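Local coordinates for putative isomerase YbhH (Escherichia coli, PDB 6OTV), which is a member of the PrpF family, whose fold is that of diaminopimelate epimerase, and probably acts as an isomerase on a substrate not yet identified, at residues T89-A102 and I121-V134. Residues are numbered along the deposited sequence; the frame is centred on the assembly and turned at random.
With PO4 (phosphate ion), chain I.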
loop_
_atom_site.group_PDB
_atom_site.type_symbol
_atom_site.label_atom_id
_atom_site.label_comp_id
_atom_site.label_asym_id
_atom_site.label_seq_id
_atom_site.Cartn_x
_atom_site.Cartn_y
_atom_site.Cartn_z
ATOM N N THR A 89 1.621 -4.540 -24.363
ATOM C CA THR A 89 1.840 -4.287 -22.944
ATOM C C THR A 89 0.539 -3.942 -22.222
ATOM O O THR A 89 0.553 -3.255 -21.198
ATOM C CB THR A 89 2.867 -3.171 -22.747
ATOM O OG1 THR A 89 2.406 -1.977 -23.390
ATOM C CG2 THR A 89 4.214 -3.575 -23.338
ATOM N N THR A 90 -0.599 -4.423 -22.738
ATOM C CA THR A 90 -1.879 -4.090 -22.107
ATOM C C THR A 90 -2.088 -4.833 -20.794
ATOM O O THR A 90 -2.236 -4.173 -19.749
ATOM C CB THR A 90 -3.028 -4.325 -23.092
ATOM O OG1 THR A 90 -2.890 -3.440 -24.208
ATOM C CG2 THR A 90 -4.367 -4.075 -22.420
ATOM N N PRO A 91 -2.113 -6.166 -20.752
ATOM C CA PRO A 91 -2.625 -6.854 -19.565
ATOM C C PRO A 91 -1.602 -6.932 -18.437
ATOM O O PRO A 91 -0.441 -6.541 -18.561
ATOM C CB PRO A 91 -2.952 -8.250 -20.097
ATOM C CG PRO A 91 -1.900 -8.487 -21.108
ATOM C CD PRO A 91 -1.602 -7.137 -21.742
ATOM N N ASN A 92 -2.076 -7.454 -17.308
ATOM C CA ASN A 92 -1.232 -7.824 -16.178
ATOM C C ASN A 92 -1.235 -9.345 -16.103
ATOM O O ASN A 92 -2.250 -9.952 -15.743
ATOM C CB ASN A 92 -1.742 -7.195 -14.881
ATOM C CG ASN A 92 -1.027 -7.724 -13.646
ATOM O OD1 ASN A 92 0.098 -8.220 -13.723
ATOM N ND2 ASN A 92 -1.682 -7.618 -12.497
ATOM N N CYS A 93 -0.111 -9.959 -16.461
ATOM C CA CYS A 93 -0.002 -11.414 -16.461
ATOM C C CYS A 93 0.265 -11.888 -15.039
ATOM O O CYS A 93 1.341 -11.638 -14.483
ATOM C CB CYS A 93 1.099 -11.875 -17.411
ATOM S SG CYS A 93 1.284 -13.668 -17.489
ATOM N N GLY A 94 -0.716 -12.574 -14.450
ATOM C CA GLY A 94 -0.581 -13.043 -13.084
ATOM C C GLY A 94 0.348 -14.225 -12.934
ATOM O O GLY A 94 0.887 -14.443 -11.843
ATOM N N ASN A 95 0.553 -14.990 -14.002
ATOM C CA ASN A 95 1.461 -16.125 -13.919
ATOM C C ASN A 95 2.918 -15.677 -13.953
ATOM O O ASN A 95 3.731 -16.145 -13.150
ATOM C CB ASN A 95 1.155 -17.114 -15.040
ATOM C CG ASN A 95 -0.082 -17.926 -14.754
ATOM O OD1 ASN A 95 -0.020 -18.944 -14.064
ATOM N ND2 ASN A 95 -1.223 -17.467 -15.257
ATOM N N MET A 96 3.267 -14.767 -14.867
ATOM C CA MET A 96 4.615 -14.206 -14.848
ATOM C C MET A 96 4.873 -13.452 -13.552
ATOM O O MET A 96 6.015 -13.398 -13.078
ATOM C CB MET A 96 4.832 -13.291 -16.055
ATOM C CG MET A 96 4.894 -14.029 -17.380
ATOM S SD MET A 96 6.402 -15.002 -17.571
ATOM C CE MET A 96 7.583 -13.726 -18.003
ATOM N N LEU A 97 3.823 -12.881 -12.959
ATOM C CA LEU A 97 3.946 -12.237 -11.656
ATOM C C LEU A 97 4.532 -13.185 -10.616
ATOM O O LEU A 97 5.215 -12.738 -9.686
ATOM C CB LEU A 97 2.574 -11.730 -11.214
ATOM C CG LEU A 97 2.426 -10.982 -9.893
ATOM C CD1 LEU A 97 3.256 -9.710 -9.891
ATOM C CD2 LEU A 97 0.960 -10.670 -9.658
ATOM N N SER A 98 4.300 -14.494 -10.773
ATOM C CA SER A 98 4.791 -15.469 -9.803
ATOM C C SER A 98 6.307 -15.444 -9.679
ATOM O O SER A 98 6.845 -15.799 -8.625
ATOM C CB SER A 98 4.333 -16.878 -10.186
ATOM O OG SER A 98 2.995 -16.870 -10.642
ATOM N N GLY A 99 7.014 -15.048 -10.738
ATOM C CA GLY A 99 8.463 -15.025 -10.692
ATOM C C GLY A 99 9.089 -13.720 -10.254
ATOM O O GLY A 99 10.295 -13.682 -9.992
ATOM N N VAL A 100 8.295 -12.653 -10.142
ATOM C CA VAL A 100 8.858 -11.325 -9.898
ATOM C C VAL A 100 9.565 -11.278 -8.549
ATOM O O VAL A 100 10.700 -10.794 -8.441
ATOM C CB VAL A 100 7.760 -10.251 -10.000
ATOM C CG1 VAL A 100 8.296 -8.896 -9.554
ATOM C CG2 VAL A 100 7.228 -10.173 -11.426
ATOM N N GLY A 101 8.909 -11.784 -7.501
ATOM C CA GLY A 101 9.472 -11.683 -6.162
ATOM C C GLY A 101 10.794 -12.413 -6.023
ATOM O O GLY A 101 11.763 -11.873 -5.482
ATOM N N ALA A 102 10.851 -13.656 -6.509
ATOM C CA ALA A 102 12.091 -14.421 -6.440
ATOM C C ALA A 102 13.182 -13.777 -7.284
ATOM O O ALA A 102 14.360 -13.787 -6.904
ATOM C CB ALA A 102 11.847 -15.862 -6.889
ATOM N N ILE A 121 4.827 -5.599 -4.868
ATOM C CA ILE A 121 4.982 -5.460 -6.311
ATOM C C ILE A 121 3.923 -4.499 -6.829
ATOM O O ILE A 121 2.739 -4.630 -6.494
ATOM C CB ILE A 121 4.872 -6.821 -7.017
ATOM C CG1 ILE A 121 5.962 -7.772 -6.518
ATOM C CG2 ILE A 121 4.938 -6.650 -8.531
ATOM C CD1 ILE A 121 5.759 -9.208 -6.958
ATOM N N ARG A 122 4.344 -3.541 -7.646
ATOM C CA ARG A 122 3.431 -2.673 -8.375
ATOM C C ARG A 122 3.496 -3.041 -9.851
ATOM O O ARG A 122 4.561 -2.943 -10.471
ATOM C CB ARG A 122 3.784 -1.200 -8.171
ATOM C CG ARG A 122 3.089 -0.260 -9.146
ATOM C CD ARG A 122 3.499 1.183 -8.901
ATOM N NE ARG A 122 3.270 2.030 -10.067
ATOM C CZ ARG A 122 4.235 2.547 -10.819
ATOM N NH1 ARG A 122 5.504 2.314 -10.526
ATOM N NH2 ARG A 122 3.932 3.305 -11.863
ATOM N N ASN A 123 2.367 -3.479 -10.404
ATOM C CA ASN A 123 2.289 -3.772 -11.831
ATOM C C ASN A 123 2.103 -2.463 -12.587
ATOM O O ASN A 123 1.056 -1.815 -12.471
ATOM C CB ASN A 123 1.155 -4.745 -12.134
ATOM C CG ASN A 123 0.911 -4.898 -13.624
ATOM O OD1 ASN A 123 -0.118 -4.466 -14.144
ATOM N ND2 ASN A 123 1.874 -5.492 -14.325
ATOM N N VAL A 124 3.121 -2.078 -13.365
ATOM C CA VAL A 124 3.096 -0.804 -14.079
ATOM C C VAL A 124 1.979 -0.776 -15.113
ATOM O O VAL A 124 1.419 0.288 -15.402
ATOM C CB VAL A 124 4.475 -0.538 -14.722
ATOM C CG1 VAL A 124 4.480 0.788 -15.468
ATOM C CG2 VAL A 124 5.564 -0.547 -13.659
ATOM N N ASN A 125 1.622 -1.936 -15.671
ATOM C CA ASN A 125 0.610 -1.973 -16.724
ATOM C C ASN A 125 -0.745 -1.496 -16.216
ATOM O O ASN A 125 -1.447 -0.749 -16.907
ATOM C CB ASN A 125 0.496 -3.389 -17.292
ATOM C CG ASN A 125 1.838 -3.968 -17.697
ATOM O OD1 ASN A 125 2.633 -4.380 -16.849
ATOM N ND2 ASN A 125 2.094 -4.012 -18.998
ATOM N N THR A 126 -1.129 -1.911 -15.008
ATOM C CA THR A 126 -2.462 -1.649 -14.486
ATOM C C THR A 126 -2.490 -0.776 -13.241
ATOM O O THR A 126 -3.581 -0.375 -12.822
ATOM C CB THR A 126 -3.179 -2.967 -14.153
ATOM O OG1 THR A 126 -2.452 -3.653 -13.125
ATOM C CG2 THR A 126 -3.278 -3.858 -15.381
ATOM N N GLY A 127 -1.342 -0.478 -12.634
ATOM C CA GLY A 127 -1.352 0.196 -11.351
ATOM C C GLY A 127 -1.787 -0.666 -10.187
ATOM O O GLY A 127 -1.981 -0.142 -9.087
ATOM N N THR A 128 -1.948 -1.970 -10.395
ATOM C CA THR A 128 -2.359 -2.875 -9.331
ATOM C C THR A 128 -1.167 -3.238 -8.453
ATOM O O THR A 128 -0.059 -3.473 -8.948
ATOM C CB THR A 128 -2.979 -4.142 -9.926
ATOM O OG1 THR A 128 -4.081 -3.782 -10.766
ATOM C CG2 THR A 128 -3.479 -5.079 -8.830
ATOM N N PHE A 129 -1.399 -3.278 -7.143
ATOM C CA PHE A 129 -0.377 -3.649 -6.171
ATOM C C PHE A 129 -0.617 -5.078 -5.700
ATOM O O PHE A 129 -1.735 -5.432 -5.311
ATOM C CB PHE A 129 -0.379 -2.688 -4.981
ATOM C CG PHE A 129 0.138 -1.316 -5.309
ATOM C CD1 PHE A 129 -0.660 -0.400 -5.974
ATOM C CD2 PHE A 129 1.424 -0.940 -4.944
ATOM C CE1 PHE A 129 -0.186 0.867 -6.276
ATOM C CE2 PHE A 129 1.905 0.324 -5.239
ATOM C CZ PHE A 129 1.100 1.230 -5.906
ATOM N N ILE A 130 0.434 -5.896 -5.740
ATOM C CA ILE A 130 0.358 -7.299 -5.353
ATOM C C ILE A 130 1.492 -7.596 -4.386
ATOM O O ILE A 130 2.627 -7.151 -4.590
ATOM C CB ILE A 130 0.436 -8.245 -6.574
ATOM C CG1 ILE A 130 -0.604 -7.867 -7.633
ATOM C CG2 ILE A 130 0.242 -9.693 -6.145
ATOM C CD1 ILE A 130 -0.050 -7.013 -8.752
ATOM N N GLU A 131 1.191 -8.347 -3.331
ATOM C CA GLU A 131 2.219 -8.849 -2.431
ATOM C C GLU A 131 2.547 -10.289 -2.800
ATOM O O GLU A 131 1.643 -11.114 -2.967
ATOM C CB GLU A 131 1.788 -8.769 -0.966
ATOM C CG GLU A 131 2.775 -9.460 -0.030
ATOM C CD GLU A 131 2.518 -9.183 1.441
ATOM O OE1 GLU A 131 1.880 -8.159 1.765
ATOM O OE2 GLU A 131 2.968 -9.997 2.276
ATOM N N ALA A 132 3.836 -10.580 -2.937
ATOM C CA ALA A 132 4.323 -11.932 -3.164
ATOM C C ALA A 132 5.073 -12.402 -1.926
ATOM O O ALA A 132 5.934 -11.685 -1.406
ATOM C CB ALA A 132 5.234 -11.995 -4.393
ATOM N N ASP A 133 4.739 -13.597 -1.455
ATOM C CA ASP A 133 5.400 -14.207 -0.309
ATOM C C ASP A 133 6.268 -15.347 -0.823
ATOM O O ASP A 133 5.753 -16.382 -1.262
ATOM C CB ASP A 133 4.375 -14.684 0.716
ATOM C CG ASP A 133 3.550 -13.538 1.275
ATOM O OD1 ASP A 133 4.116 -12.439 1.467
ATOM O OD2 ASP A 133 2.338 -13.728 1.508
ATOM N N VAL A 134 7.581 -15.147 -0.777
ATOM C CA VAL A 134 8.549 -16.052 -1.380
ATOM C C VAL A 134 9.168 -16.913 -0.288
ATOM O O VAL A 134 9.576 -16.401 0.761
ATOM C CB VAL A 134 9.633 -15.270 -2.138
ATOM C CG1 VAL A 134 10.663 -16.219 -2.730
ATOM C CG2 VAL A 134 8.999 -14.395 -3.217
HETATM P P PO4 I . -2.829 -14.791 -16.667
HETATM O O1 PO4 I . -3.316 -14.531 -18.075
HETATM O O2 PO4 I . -1.372 -15.184 -16.696
HETATM O O3 PO4 I . -3.014 -13.544 -15.828
HETATM O O4 PO4 I . -3.619 -15.924 -16.059
#
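N92 lays its side-chain amide on that of N123. The two planes are 18° apart and stacked, and the stack brings N92 CB within 3.3 Å of N123 OD1. N123 has CG anti to its backbone N (chi1 171°), which turns the amide to the loop before helix 94-106. Its OD1 takes the T126 hydroxyl, OG1 to OD1 2.7 Å, on a lone pair, and T126 N from above the carbonyl plane, an Asx motif. These bonds fix the amide's rotation in the turn between strands 116-123 and 129-135. N125 gives the cross-link: its ND2 donates to T89 O at 2.8 Å, nearly straight (163°), and its OD1 accepts from F77 N.

Further along the hairpin the contact is apolar. L97 has CG opposite its backbone N, and its branch sets one methyl on each strand. CD1 lies 3.7 Å from I121 CG2, while CD2 meets I130 CG2 tip to tip. I121 CD1 then reaches V100 CG1, and V134 CG2 lies against the backbone of G101 and A102.

At the helix start, C93 SG caps M96 N. A phosphate, probably from crystallisation, accepts from G94 N, N95 ND2 and I279 N, consistent with a substrate site. One hydrogen bond ties loop to turn; N92 only stacks.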